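Local coordinates for AxyAgu115A (Amphibacillus xylanus NBRC 15112, PDB 6NPS), which probably hydrolyses alpha-linked glucuronic acid side groups from glucuronoxylan, as a family 115 alpha-glucuronidase of the glycoside hydrolases, at residues 223-233 / 288-296. The protein carries 3 engineered substitutions. Residues are numbered along the deposited sequence; the frame is centred on the assembly and turned at random.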
# COMPACT_ATOMS: atom_id res chain seq x y z
N ASN A 223 46.82 -18.84 -6.44
CA ASN A 223 48.20 -19.18 -6.86
C ASN A 223 49.27 -18.28 -6.27
O ASN A 223 50.46 -18.59 -6.42
CB ASN A 223 48.35 -19.13 -8.38
CG ASN A 223 47.52 -20.19 -9.07
OD1 ASN A 223 47.34 -21.30 -8.54
ND2 ASN A 223 46.95 -19.85 -10.24
N ASP A 224 48.88 -17.19 -5.59
CA ASP A 224 49.81 -16.17 -5.13
C ASP A 224 49.73 -15.86 -3.64
O ASP A 224 50.61 -15.15 -3.14
CB ASP A 224 49.57 -14.86 -5.89
CG ASP A 224 49.70 -15.02 -7.40
OD1 ASP A 224 50.85 -15.04 -7.91
OD2 ASP A 224 48.66 -15.11 -8.09
N ASP A 225 48.71 -16.35 -2.92
CA ASP A 225 48.39 -15.90 -1.57
C ASP A 225 48.85 -16.87 -0.50
O ASP A 225 48.40 -16.77 0.65
CB ASP A 225 46.87 -15.71 -1.40
CG ASP A 225 46.33 -14.49 -2.14
OD1 ASP A 225 47.14 -13.63 -2.59
OD2 ASP A 225 45.08 -14.39 -2.27
N GLY A 226 49.69 -17.85 -0.86
CA GLY A 226 50.04 -18.94 0.03
C GLY A 226 50.60 -18.56 1.37
O GLY A 226 50.28 -19.21 2.38
N PRO A 227 51.48 -17.53 1.46
CA PRO A 227 52.11 -16.65 0.46
C PRO A 227 52.72 -17.41 -0.72
O PRO A 227 52.99 -18.60 -0.57
CB PRO A 227 53.20 -15.93 1.26
CG PRO A 227 52.70 -15.93 2.65
CD PRO A 227 51.99 -17.26 2.82
N GLY A 228 52.92 -16.73 -1.85
CA GLY A 228 53.45 -17.39 -3.04
C GLY A 228 52.60 -18.59 -3.42
O GLY A 228 51.37 -18.58 -3.30
N LEU A 229 53.27 -19.66 -3.84
CA LEU A 229 52.64 -20.88 -4.31
C LEU A 229 52.27 -21.85 -3.20
O LEU A 229 51.92 -22.98 -3.50
CB LEU A 229 53.59 -21.62 -5.27
CG LEU A 229 53.76 -20.91 -6.59
CD1 LEU A 229 55.05 -21.49 -7.21
CD2 LEU A 229 52.55 -21.12 -7.49
N ALA A 230 52.36 -21.46 -1.92
CA ALA A 230 52.11 -22.45 -0.86
C ALA A 230 50.70 -23.06 -0.89
O ALA A 230 50.53 -24.21 -0.46
CB ALA A 230 52.41 -21.84 0.51
N ASN A 231 49.67 -22.35 -1.37
CA ASN A 231 48.34 -22.99 -1.43
C ASN A 231 48.34 -24.11 -2.48
O ASN A 231 47.82 -25.22 -2.25
CB ASN A 231 47.23 -21.98 -1.79
CG ASN A 231 47.00 -20.92 -0.74
OD1 ASN A 231 47.21 -21.14 0.45
ND2 ASN A 231 46.54 -19.74 -1.18
N VAL A 232 48.85 -23.80 -3.66
CA VAL A 232 48.95 -24.75 -4.76
C VAL A 232 49.79 -25.95 -4.33
O VAL A 232 49.44 -27.11 -4.60
CB VAL A 232 49.57 -24.04 -5.97
CG1 VAL A 232 49.80 -25.01 -7.09
CG2 VAL A 232 48.66 -22.93 -6.40
N GLU A 233 50.93 -25.68 -3.70
CA GLU A 233 51.81 -26.78 -3.33
C GLU A 233 51.12 -27.70 -2.32
O GLU A 233 51.18 -28.92 -2.45
CB GLU A 233 53.13 -26.25 -2.78
CG GLU A 233 53.97 -25.50 -3.79
CD GLU A 233 55.08 -24.63 -3.14
OE1 GLU A 233 56.01 -24.21 -3.87
OE2 GLU A 233 55.03 -24.36 -1.92
N LEU A 288 49.98 -21.56 -17.70
CA LEU A 288 50.16 -23.00 -17.82
C LEU A 288 51.57 -23.43 -17.44
O LEU A 288 51.76 -24.50 -16.85
CB LEU A 288 49.84 -23.45 -19.26
CG LEU A 288 48.40 -23.20 -19.73
CD1 LEU A 288 48.33 -23.32 -21.25
CD2 LEU A 288 47.40 -24.15 -19.03
N LYS A 289 52.57 -22.61 -17.76
CA LYS A 289 53.94 -22.89 -17.32
C LYS A 289 54.06 -22.82 -15.80
O LYS A 289 54.87 -23.54 -15.22
CB LYS A 289 54.91 -21.90 -17.95
CG LYS A 289 55.24 -22.14 -19.41
CD LYS A 289 56.40 -21.24 -19.85
CE LYS A 289 56.75 -21.45 -21.32
NZ LYS A 289 57.93 -20.64 -21.76
N ARG A 290 53.27 -21.96 -15.14
CA ARG A 290 53.49 -21.71 -13.72
C ARG A 290 52.90 -22.82 -12.84
O ARG A 290 53.50 -23.20 -11.83
CB ARG A 290 52.91 -20.35 -13.33
CG ARG A 290 53.64 -19.69 -12.18
CD ARG A 290 52.85 -18.51 -11.63
NE ARG A 290 53.31 -18.14 -10.30
CZ ARG A 290 52.52 -17.62 -9.37
NH1 ARG A 290 51.23 -17.42 -9.63
NH2 ARG A 290 53.00 -17.32 -8.17
N THR A 291 51.71 -23.33 -13.16
CA THR A 291 51.14 -24.37 -12.31
C THR A 291 50.68 -25.58 -13.10
O THR A 291 49.97 -26.44 -12.56
CB THR A 291 49.97 -23.81 -11.45
OG1 THR A 291 48.88 -23.44 -12.28
CG2 THR A 291 50.44 -22.61 -10.64
N GLY A 292 51.10 -25.72 -14.36
CA GLY A 292 50.65 -26.84 -15.16
C GLY A 292 51.11 -28.20 -14.66
O GLY A 292 50.51 -29.22 -15.02
N HIS A 293 52.14 -28.25 -13.83
CA HIS A 293 52.65 -29.55 -13.39
C HIS A 293 52.02 -30.04 -12.09
O HIS A 293 52.32 -31.15 -11.65
CB HIS A 293 54.17 -29.50 -13.24
CG HIS A 293 54.64 -28.49 -12.24
ND1 HIS A 293 54.52 -27.13 -12.43
CD2 HIS A 293 55.25 -28.65 -11.04
CE1 HIS A 293 55.03 -26.49 -11.40
NE2 HIS A 293 55.48 -27.39 -10.54
N PHE A 294 51.15 -29.23 -11.48
CA PHE A 294 50.39 -29.67 -10.32
C PHE A 294 49.12 -30.38 -10.79
O PHE A 294 48.77 -30.35 -11.97
CB PHE A 294 50.04 -28.47 -9.44
CG PHE A 294 51.23 -27.75 -8.91
CD1 PHE A 294 52.01 -28.32 -7.92
CD2 PHE A 294 51.59 -26.50 -9.40
CE1 PHE A 294 53.13 -27.67 -7.43
CE2 PHE A 294 52.68 -25.83 -8.89
CZ PHE A 294 53.47 -26.42 -7.91
N GLU A 295 48.42 -31.03 -9.86
CA GLU A 295 47.24 -31.81 -10.23
C GLU A 295 46.03 -30.87 -10.30
O GLU A 295 45.61 -30.30 -9.28
CB GLU A 295 47.01 -32.95 -9.24
CG GLU A 295 46.05 -34.01 -9.77
CD GLU A 295 45.88 -35.24 -8.85
OE1 GLU A 295 46.37 -35.24 -7.69
OE2 GLU A 295 45.23 -36.21 -9.31
N ASN A 296 45.46 -30.71 -11.49
CA ASN A 296 44.36 -29.76 -11.64
C ASN A 296 43.56 -30.15 -12.88
O ASN A 296 43.95 -31.04 -13.65
CB ASN A 296 44.87 -28.31 -11.73
CG ASN A 296 46.07 -28.18 -12.65
OD1 ASN A 296 46.04 -28.67 -13.80
ND2 ASN A 296 47.16 -27.56 -12.15
O HOH W 1 46.63 -23.46 -10.48
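R290 reaches from the C-terminal part of helix 277-291 to the loop 223-229 and meets D224 in a salt bridge. Its CB points toward that loop. With CG anti to the backbone N (chi1 -151°), the chain leaves the helix and runs extended to NE. R290 NE passes L229 CD2 at 4.2 Å. This methyl lies over one face of the guanidinium, off its centre. CZ is near that methyl and nearer still to the oxygens D224 OD1 and N223 O. R290 NH1 is 3.0 Å from D224 OD1, and R290 NH2 is 3.1 Å from the same oxygen. Both bonds are weak and bent. One carboxylate oxygen thus takes both terminal nitrogens, and the carboxylate and guanidinium planes are only 19° apart. NH1 also touches N223 CB.

Both segments belong to the (beta/alpha)8 (TIM) barrel of the family 115 catalytic region, with its eight parallel strands. The contact joins the start of helix 230-238, which leads into strand 241-242, to the C-terminal part of helix 277-291, which lies on the chain path from there to strand 298-300. These are the third and fourth strands, consecutive in the barrel and neighbours when it closes.

Further in, T291 CG2 packs against L229 CD2 at 4.1 Å. A water donates to both N223 OD1 and T291 OG1 and bridges the two side chains. N223 ND2 is hydrogen-bonded to E256 OE2.

The apolar part is V232 on F294. V232 CG1 is anti to the backbone N and sits over one ring face, 3.5 Å from the F294 centroid, in a CH-pi contact. H293 NE2 lies over the opposite face, toward the rim. E233 CG approaches F294 CZ obliquely at 4.3 Å. T291 O, at the start of the turn 291-294, accepts from F294 N and from N296 ND2, which come from opposite faces of its carbonyl plane.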